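Local coordinates for N-acetylmuramoyl-L-alanine amidase (Mycobacteroides abscessus, PDB 7AGL), which probably hydrolyses the amide bond between N-acetylmuramic acid and L-alanine in mycobacterial peptidoglycan, as a zinc-containing amidase, at residues 21-26 against 81-86; 165-170 against 177-182; 191-196 against 200-205. All coordinates share one frame; numbering follows the deposited sequence. Where two conformers were deposited one is given.

Contact 1: residues 21-26 against 81-86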
loop_
_atom_site.group_PDB
_atom_site.type_symbol
_atom_site.label_atom_id
_atom_site.label_comp_id
_atom_site.label_asym_id
_atom_site.label_seq_id
_atom_site.Cartn_x
_atom_site.Cartn_y
_atom_site.Cartn_z
ATOM N N ASP A 21 -1.232 3.509 20.730
ATOM C CA ASP A 21 -0.775 3.821 22.082
ATOM C C ASP A 21 0.752 3.850 22.038
ATOM O O ASP A 21 1.349 3.743 20.964
ATOM C CB ASP A 21 -1.338 2.830 23.116
ATOM C CG ASP A 21 -0.862 1.400 22.895
ATOM O OD1 ASP A 21 0.204 1.170 22.277
ATOM O OD2 ASP A 21 -1.577 0.483 23.343
ATOM N N SER A 22 1.402 3.954 23.203
ATOM C CA SER A 22 2.852 4.155 23.158
ATOM C C SER A 22 3.614 2.907 22.730
ATOM O O SER A 22 4.830 2.988 22.511
ATOM C CB SER A 22 3.375 4.661 24.511
ATOM O OG SER A 22 3.176 3.728 25.551
ATOM N N SER A 23 2.942 1.763 22.586
ATOM C CA SER A 23 3.630 0.581 22.077
ATOM C C SER A 23 4.106 0.772 20.645
ATOM O O SER A 23 5.030 0.070 20.208
ATOM C CB SER A 23 2.726 -0.652 22.151
ATOM O OG SER A 23 1.653 -0.549 21.226
ATOM N N ILE A 24 3.506 1.695 19.889
ATOM C CA ILE A 24 3.946 1.850 18.505
ATOM C C ILE A 24 5.353 2.420 18.412
ATOM O O ILE A 24 5.964 2.373 17.339
ATOM C CB ILE A 24 3.005 2.733 17.657
ATOM C CG1 ILE A 24 3.058 4.197 18.104
ATOM C CG2 ILE A 24 1.576 2.178 17.655
ATOM C CD1 ILE A 24 2.362 5.166 17.108
ATOM N N ASN A 25 5.889 2.943 19.510
ATOM C CA ASN A 25 7.237 3.496 19.515
ATOM C C ASN A 25 8.317 2.452 19.778
ATOM O O ASN A 25 9.508 2.774 19.675
ATOM C CB ASN A 25 7.336 4.606 20.561
ATOM C CG ASN A 25 6.434 5.772 20.241
ATOM O OD1 ASN A 25 6.265 6.134 19.077
ATOM N ND2 ASN A 25 5.839 6.360 21.268
ATOM N N ASN A 26 7.938 1.228 20.129
ATOM C CA ASN A 26 8.918 0.176 20.339
ATOM C C ASN A 26 9.590 -0.168 19.016
ATOM O O ASN A 26 8.960 -0.150 17.955
ATOM C CB ASN A 26 8.244 -1.044 20.955
ATOM C CG ASN A 26 7.801 -0.790 22.393
ATOM O OD1 ASN A 26 8.417 -0.002 23.118
ATOM N ND2 ASN A 26 6.732 -1.447 22.806
ATOM N N ASN A 81 -10.420 0.887 14.276
ATOM C CA ASN A 81 -10.578 1.660 15.503
ATOM C C ASN A 81 -9.761 1.162 16.688
ATOM O O ASN A 81 -9.881 1.754 17.762
ATOM C CB ASN A 81 -12.072 1.747 15.884
ATOM C CG ASN A 81 -12.649 0.417 16.294
ATOM O OD1 ASN A 81 -12.585 0.032 17.463
ATOM N ND2 ASN A 81 -13.245 -0.282 15.344
ATOM N N LYS A 82 -8.920 0.131 16.543
ATOM C CA LYS A 82 -8.088 -0.374 17.632
ATOM C C LYS A 82 -6.643 -0.498 17.162
ATOM O O LYS A 82 -6.336 -0.394 15.964
ATOM C CB LYS A 82 -8.561 -1.744 18.126
ATOM C CG LYS A 82 -9.929 -1.745 18.809
ATOM C CD LYS A 82 -9.956 -0.851 20.037
ATOM C CE LYS A 82 -11.351 -0.871 20.660
ATOM N NZ LYS A 82 -11.442 -0.078 21.908
ATOM N N LEU A 83 -5.752 -0.740 18.130
ATOM C CA LEU A 83 -4.364 -1.060 17.802
ATOM C C LEU A 83 -4.323 -2.204 16.791
ATOM O O LEU A 83 -5.063 -3.184 16.923
ATOM C CB LEU A 83 -3.614 -1.446 19.085
ATOM C CG LEU A 83 -2.083 -1.488 19.022
ATOM C CD1 LEU A 83 -1.509 -0.078 19.004
ATOM C CD2 LEU A 83 -1.548 -2.262 20.215
ATOM N N GLY A 84 -3.505 -2.045 15.747
ATOM C CA GLY A 84 -3.301 -3.082 14.757
ATOM C C GLY A 84 -1.877 -3.615 14.818
ATOM O O GLY A 84 -1.087 -3.226 15.689
ATOM N N PRO A 85 -1.515 -4.522 13.911
ATOM C CA PRO A 85 -0.199 -5.169 14.016
ATOM C C PRO A 85 0.939 -4.238 13.626
ATOM O O PRO A 85 0.790 -3.359 12.771
ATOM C CB PRO A 85 -0.295 -6.353 13.042
ATOM C CG PRO A 85 -1.762 -6.552 12.814
ATOM C CD PRO A 85 -2.374 -5.179 12.917
ATOM N N CYS A 86 2.090 -4.456 14.271
ATOM C CA CYS A 86 3.318 -3.737 13.936
ATOM C C CYS A 86 3.740 -4.019 12.492
ATOM O O CYS A 86 3.352 -5.018 11.890
ATOM C CB CYS A 86 4.455 -4.157 14.875
ATOM S SG CYS A 86 4.236 -3.720 16.625
#
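Leu-83 turns CG anti to its backbone N (chi1 -166°), which carries both methyls toward the 3-10 turn 22-25; on that side Asp-21 holds its carboxylate between N and C (chi1 63°), facing the leucine. Both methyls touch the hydroxyl of Ser-23 and the carboxylate of Asp-21. CD2 comes nearest to the hydroxyl (Leu-83 CD2 to Ser-23 OG 3.8 Å), CD1 lies 3.9 Å from Asp-21 OD1, and only CD1 also reaches the branch methyl of Ile-24, with Ile-24 CG2 4.1 Å from Leu-83 CD1. The aspartate and leucine side chains meet at about a right angle. No hydrogen bond crosses the contact; the polar groups around the leucine are bonded within their own segment. Backbone bonds from Ile-24 and Asn-26 to Gln-39 and Cys-38, and the disulfide Cys-38 to Cys-86, tie the two loops together beside this surface patch. Ser-23 N donates to Asp-21 OD1 at 2.8 Å, arriving 36° out of the carboxylate plane, and the surface that receives Leu-83 is therefore an Asx turn leading into a short 3-10 turn.

Contact 2: residues 165-170 against 177-182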
loop_
_atom_site.group_PDB
_atom_site.type_symbol
_atom_site.label_atom_id
_atom_site.label_comp_id
_atom_site.label_asym_id
_atom_site.label_seq_id
_atom_site.Cartn_x
_atom_site.Cartn_y
_atom_site.Cartn_z
ATOM N N SER A 165 14.908 1.792 0.305
ATOM C CA SER A 165 15.497 0.798 1.190
ATOM C C SER A 165 15.064 0.952 2.643
ATOM O O SER A 165 15.455 0.122 3.474
ATOM C CB SER A 165 17.022 0.883 1.118
ATOM O OG SER A 165 17.439 2.194 1.447
ATOM N N ASP A 166 14.280 1.986 2.965
ATOM C CA ASP A 166 13.994 2.359 4.343
ATOM C C ASP A 166 12.724 1.739 4.900
ATOM O O ASP A 166 12.471 1.897 6.095
ATOM C CB ASP A 166 13.900 3.887 4.488
ATOM C CG ASP A 166 12.866 4.528 3.542
ATOM O OD1 ASP A 166 12.766 4.140 2.358
ATOM O OD2 ASP A 166 12.158 5.448 3.998
ATOM N N LEU A 167 11.934 1.030 4.089
ATOM C CA LEU A 167 10.621 0.540 4.515
ATOM C C LEU A 167 10.712 -0.928 4.920
ATOM O O LEU A 167 10.900 -1.801 4.071
ATOM C CB LEU A 167 9.590 0.737 3.405
ATOM C CG LEU A 167 9.344 2.192 3.021
ATOM C CD1 LEU A 167 8.160 2.303 2.062
ATOM C CD2 LEU A 167 9.128 3.020 4.278
ATOM N N ALA A 168 10.523 -1.192 6.218
ATOM C CA ALA A 168 10.546 -2.564 6.728
ATOM C C ALA A 168 9.512 -3.446 6.030
ATOM O O ALA A 168 9.776 -4.619 5.748
ATOM C CB ALA A 168 10.295 -2.558 8.241
ATOM N N GLY A 169 8.328 -2.901 5.724
ATOM C CA GLY A 169 7.312 -3.733 5.093
ATOM C C GLY A 169 7.727 -4.219 3.714
ATOM O O GLY A 169 7.271 -5.272 3.253
ATOM N N LEU A 170 8.598 -3.472 3.040
ATOM C CA LEU A 170 9.120 -3.913 1.753
ATOM C C LEU A 170 10.347 -4.798 1.931
ATOM O O LEU A 170 10.488 -5.812 1.232
ATOM C CB LEU A 170 9.473 -2.700 0.889
ATOM C CG LEU A 170 8.271 -1.784 0.609
ATOM C CD1 LEU A 170 8.683 -0.684 -0.363
ATOM C CD2 LEU A 170 7.085 -2.561 0.063
ATOM N N LYS A 177 5.682 -7.713 -3.866
ATOM C CA LYS A 177 4.943 -6.772 -3.035
ATOM C C LYS A 177 5.218 -5.355 -3.511
ATOM O O LYS A 177 6.339 -5.028 -3.895
ATOM C CB LYS A 177 5.329 -6.923 -1.549
ATOM C CG LYS A 177 4.615 -5.907 -0.632
ATOM C CD LYS A 177 4.999 -6.092 0.826
ATOM C CE LYS A 177 4.239 -5.111 1.696
ATOM N NZ LYS A 177 4.457 -5.407 3.163
ATOM N N VAL A 178 4.184 -4.512 -3.480
ATOM C CA VAL A 178 4.349 -3.086 -3.708
ATOM C C VAL A 178 3.577 -2.345 -2.632
ATOM O O VAL A 178 2.623 -2.875 -2.043
ATOM C CB VAL A 178 3.885 -2.651 -5.129
ATOM C CG1 VAL A 178 4.757 -3.307 -6.196
ATOM C CG2 VAL A 178 2.405 -2.982 -5.347
ATOM N N LEU A 179 4.028 -1.128 -2.338
ATOM C CA LEU A 179 3.337 -0.227 -1.416
ATOM C C LEU A 179 2.911 0.959 -2.259
ATOM O O LEU A 179 3.764 1.727 -2.729
ATOM C CB LEU A 179 4.239 0.201 -0.253
ATOM C CG LEU A 179 3.603 1.028 0.882
ATOM C CD1 LEU A 179 4.523 1.008 2.116
ATOM C CD2 LEU A 179 3.279 2.486 0.500
ATOM N N VAL A 180 1.601 1.104 -2.457
ATOM C CA VAL A 180 1.069 2.164 -3.307
ATOM C C VAL A 180 0.638 3.311 -2.412
ATOM O O VAL A 180 -0.283 3.156 -1.608
ATOM C CB VAL A 180 -0.105 1.673 -4.168
ATOM C CG1 VAL A 180 -0.570 2.793 -5.101
ATOM C CG2 VAL A 180 0.317 0.447 -4.992
ATOM N N GLU A 181 1.302 4.456 -2.547
ATOM C CA GLU A 181 0.808 5.717 -2.008
ATOM C C GLU A 181 -0.136 6.303 -3.063
ATOM O O GLU A 181 0.301 6.701 -4.147
ATOM C CB GLU A 181 1.973 6.654 -1.687
ATOM C CG GLU A 181 2.861 6.186 -0.508
ATOM C CD GLU A 181 2.341 6.643 0.830
ATOM O OE1 GLU A 181 1.227 7.216 0.847
ATOM O OE2 GLU A 181 3.043 6.433 1.859
ATOM N N LEU A 182 -1.441 6.323 -2.767
ATOM C CA LEU A 182 -2.401 6.617 -3.825
ATOM C C LEU A 182 -2.496 8.105 -4.129
ATOM O O LEU A 182 -2.922 8.473 -5.223
ATOM C CB LEU A 182 -3.787 6.045 -3.468
ATOM C CG LEU A 182 -3.887 4.534 -3.689
ATOM C CD1 LEU A 182 -5.168 3.956 -3.050
ATOM C CD2 LEU A 182 -3.857 4.213 -5.168
#
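Above the flat carbonyl group of Gly-169 stands the ammonium of Lys-177: NZ is 2.8 Å from Gly-169 O, lies 48° out of the carbonyl plane, and makes an angle of 115° with the C=O bond, well off either lone pair. The aliphatic chain comes alongside the same oxygen, with Lys-177 CD and CE each 3.4 Å from Gly-169 O. All four side-chain torsions of Lys-177 are anti, so the lysine spans from strand 177-184 to helix 168-171 as one straight rod. Its charge has a stronger partner in Glu-94 of helix 87-96, a salt bridge that fixes the ammonium between that helix and the short one; in this buried setting the pair of acceptors probably favours the protonated form. Two leucines of 165-170 complete the interface. Leu-170 lays CD2 on the flank of Leu-179, 4.0 Å from Leu-179 CB, and also touches the lysine chain, with Leu-170 CD2 4.2 Å from Lys-177 CE. Leu-167, the N-cap residue of the short helix, meets Leu-179 methyl to methyl, CD1 to CD1 at 3.9 Å. Both leucines cross Leu-179 at about a right angle. Leu-179 reaches them with CG anti to its backbone N (chi1 -173°), and also touches His-106, a zinc ligand; its side chain is about 6 Å from the metal. Val-178 and Val-180 pack against helix 132-147. The short helix and the residue before it pack on Lys-177 and Leu-179 of strand 177-184, in the mixed sheet, beside the zinc site formed by His-16, Glu-51 and His-106 in the amidase fold.

Contact 3: residues 191-196 against 200-205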
loop_
_atom_site.group_PDB
_atom_site.type_symbol
_atom_site.label_atom_id
_atom_site.label_comp_id
_atom_site.label_asym_id
_atom_site.label_seq_id
_atom_site.Cartn_x
_atom_site.Cartn_y
_atom_site.Cartn_z
ATOM N N SER A 191 -7.315 15.002 -1.775
ATOM C CA SER A 191 -8.199 14.919 -0.616
ATOM C C SER A 191 -9.652 14.742 -1.048
ATOM O O SER A 191 -10.394 13.926 -0.484
ATOM C CB SER A 191 -8.059 16.172 0.247
ATOM O OG SER A 191 -9.088 16.212 1.245
ATOM N N ALA A 192 -10.091 15.533 -2.029
ATOM C CA ALA A 192 -11.464 15.391 -2.502
ATOM C C ALA A 192 -11.735 13.972 -2.989
ATOM O O ALA A 192 -12.775 13.385 -2.670
ATOM C CB ALA A 192 -11.733 16.410 -3.618
ATOM N N MET A 193 -10.804 13.398 -3.756
ATOM C CA MET A 193 -11.024 12.046 -4.267
ATOM C C MET A 193 -10.968 11.007 -3.151
ATOM O O MET A 193 -11.760 10.056 -3.149
ATOM C CB MET A 193 -10.008 11.725 -5.367
ATOM C CG MET A 193 -10.384 10.497 -6.195
ATOM S SD MET A 193 -9.350 10.309 -7.662
ATOM C CE MET A 193 -9.727 8.613 -8.105
ATOM N N MET A 194 -10.059 11.179 -2.183
ATOM C CA MET A 194 -9.963 10.237 -1.063
ATOM C C MET A 194 -11.189 10.280 -0.165
ATOM O O MET A 194 -11.566 9.260 0.426
ATOM C CB MET A 194 -8.737 10.552 -0.213
ATOM C CG MET A 194 -7.459 10.248 -0.938
ATOM S SD MET A 194 -6.057 10.958 -0.076
ATOM C CE MET A 194 -4.776 10.401 -1.174
ATOM N N THR A 195 -11.790 11.457 -0.016
ATOM C CA THR A 195 -12.944 11.622 0.846
ATOM C C THR A 195 -14.251 11.227 0.151
ATOM O O THR A 195 -15.297 11.163 0.802
ATOM C CB THR A 195 -12.970 13.080 1.326
ATOM O OG1 THR A 195 -11.675 13.436 1.836
ATOM C CG2 THR A 195 -14.005 13.319 2.420
ATOM N N SER A 196 -14.207 10.913 -1.139
ATOM C CA SER A 196 -15.387 10.575 -1.937
ATOM C C SER A 196 -15.566 9.071 -1.978
ATOM O O SER A 196 -14.612 8.371 -2.343
ATOM C CB SER A 196 -15.230 11.080 -3.368
ATOM O OG SER A 196 -15.216 12.494 -3.458
ATOM N N ARG A 200 -12.815 6.547 -3.815
ATOM C CA ARG A 200 -12.178 5.352 -3.271
ATOM C C ARG A 200 -12.453 4.142 -4.150
ATOM O O ARG A 200 -11.561 3.306 -4.362
ATOM C CB ARG A 200 -12.650 5.123 -1.837
ATOM C CG ARG A 200 -12.196 6.244 -0.906
ATOM C CD ARG A 200 -12.482 5.914 0.556
ATOM N NE ARG A 200 -13.909 5.814 0.892
ATOM C CZ ARG A 200 -14.642 6.850 1.290
ATOM N NH1 ARG A 200 -14.063 8.048 1.377
ATOM N NH2 ARG A 200 -15.934 6.697 1.601
ATOM N N SER A 201 -13.657 4.072 -4.724
ATOM C CA SER A 201 -13.968 3.007 -5.669
ATOM C C SER A 201 -13.057 3.077 -6.896
ATOM O O SER A 201 -12.533 2.049 -7.347
ATOM C CB SER A 201 -15.449 3.082 -6.062
ATOM O OG SER A 201 -15.783 2.043 -6.957
ATOM N N LYS A 202 -12.855 4.280 -7.454
ATOM C CA LYS A 202 -11.966 4.418 -8.613
ATOM C C LYS A 202 -10.523 4.041 -8.277
ATOM O O LYS A 202 -9.848 3.382 -9.077
ATOM C CB LYS A 202 -12.012 5.850 -9.152
ATOM C CG LYS A 202 -13.201 6.162 -10.012
ATOM C CD LYS A 202 -12.989 7.506 -10.683
ATOM C CE LYS A 202 -13.007 7.380 -12.200
ATOM N NZ LYS A 202 -14.308 6.831 -12.668
ATOM N N TYR A 203 -10.016 4.484 -7.122
ATOM C CA TYR A 203 -8.701 4.021 -6.674
ATOM C C TYR A 203 -8.645 2.501 -6.617
ATOM O O TYR A 203 -7.686 1.876 -7.090
ATOM C CB TYR A 203 -8.385 4.576 -5.286
ATOM C CG TYR A 203 -7.923 6.013 -5.224
ATOM C CD1 TYR A 203 -6.962 6.512 -6.106
ATOM C CD2 TYR A 203 -8.433 6.865 -4.252
ATOM C CE1 TYR A 203 -6.529 7.831 -6.021
ATOM C CE2 TYR A 203 -8.005 8.172 -4.157
ATOM C CZ TYR A 203 -7.055 8.653 -5.040
ATOM O OH TYR A 203 -6.648 9.966 -4.931
ATOM N N ALA A 204 -9.664 1.887 -6.014
ATOM C CA ALA A 204 -9.633 0.441 -5.822
ATOM C C ALA A 204 -9.657 -0.287 -7.159
ATOM O O ALA A 204 -8.913 -1.255 -7.351
ATOM C CB ALA A 204 -10.810 -0.003 -4.942
ATOM N N GLN A 205 -10.524 0.151 -8.084
ATOM C CA GLN A 205 -10.605 -0.493 -9.397
ATOM C C GLN A 205 -9.264 -0.444 -10.105
ATOM O O GLN A 205 -8.857 -1.417 -10.757
ATOM C CB GLN A 205 -11.666 0.190 -10.255
ATOM C CG GLN A 205 -13.068 -0.021 -9.768
ATOM C CD GLN A 205 -14.056 0.725 -10.623
ATOM O OE1 GLN A 205 -14.062 0.579 -11.853
ATOM N NE2 GLN A 205 -14.885 1.553 -9.989
#
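Arg-200 ties back to the preceding helix through its side chain: NH1 donates to Met-194 O at 2.9 Å, with an N-H...O angle of 151° and the oxygen at the edge, near the guanidinium plane; the chain bends at chi3 (-65°) to bring NH1 to Met-194 O. Its backbone N makes a first-turn bond of helix 197-215, donating to Ser-196 O at 3.0 Å, nearly along the C=O axis, and the same oxygen also lies over one face of the guanidinium. Ser-196 is the N-cap of that helix, yet its hydroxyl does no capping there: it turns back and donates to Ala-192 O at 2.7 Å. The two consecutive helices pack nearly at right angles, the axes of segments 191-195 and 200-205 approaching to 9.1 Å at an angle of 89°, and helix 197-215 goes on to pack on helix 51-68 of the amidase fold. Ser-191 O takes two donors, Thr-195 N and OG1, which come from opposite faces of its plane, with the hydroxyl at 2.7 Å. Met-193 covers one face of the Tyr-203 ring: its CE makes a CH-pi contact 3.9 Å from the centroid of Tyr-203, while SD approaches obliquely in a Met-aromatic contact. Met-193 has a second conformer, so this part is less certain. Met-194 CG comes obliquely to the ring, 3.9 Å from Tyr-203 CE2, and Met-194 in turn packs on Phe-54 and Met-185.

Following the chain from the N terminus, contact 1 closes first, joining the loop after strand 9-14 to the loop before helix 87-96 and enclosing the small hairpin 27-29/35-37, helix 51-68 and strand 72-75. Contact 2 opens only afterwards and closes a short link, from helix 168-171 back onto strand 177-184. Contact 3 comes last and turns helix 188-195 into helix 197-215. The three run in series, neither nested nor crossed. Contact 1 stays apart at the surface, with nearest atoms about 8 Å from contact 2 and about 15 Å from contact 3, whereas contacts 2 and 3 touch where Leu-182 O meets Tyr-203 CE1 at 3.7 Å.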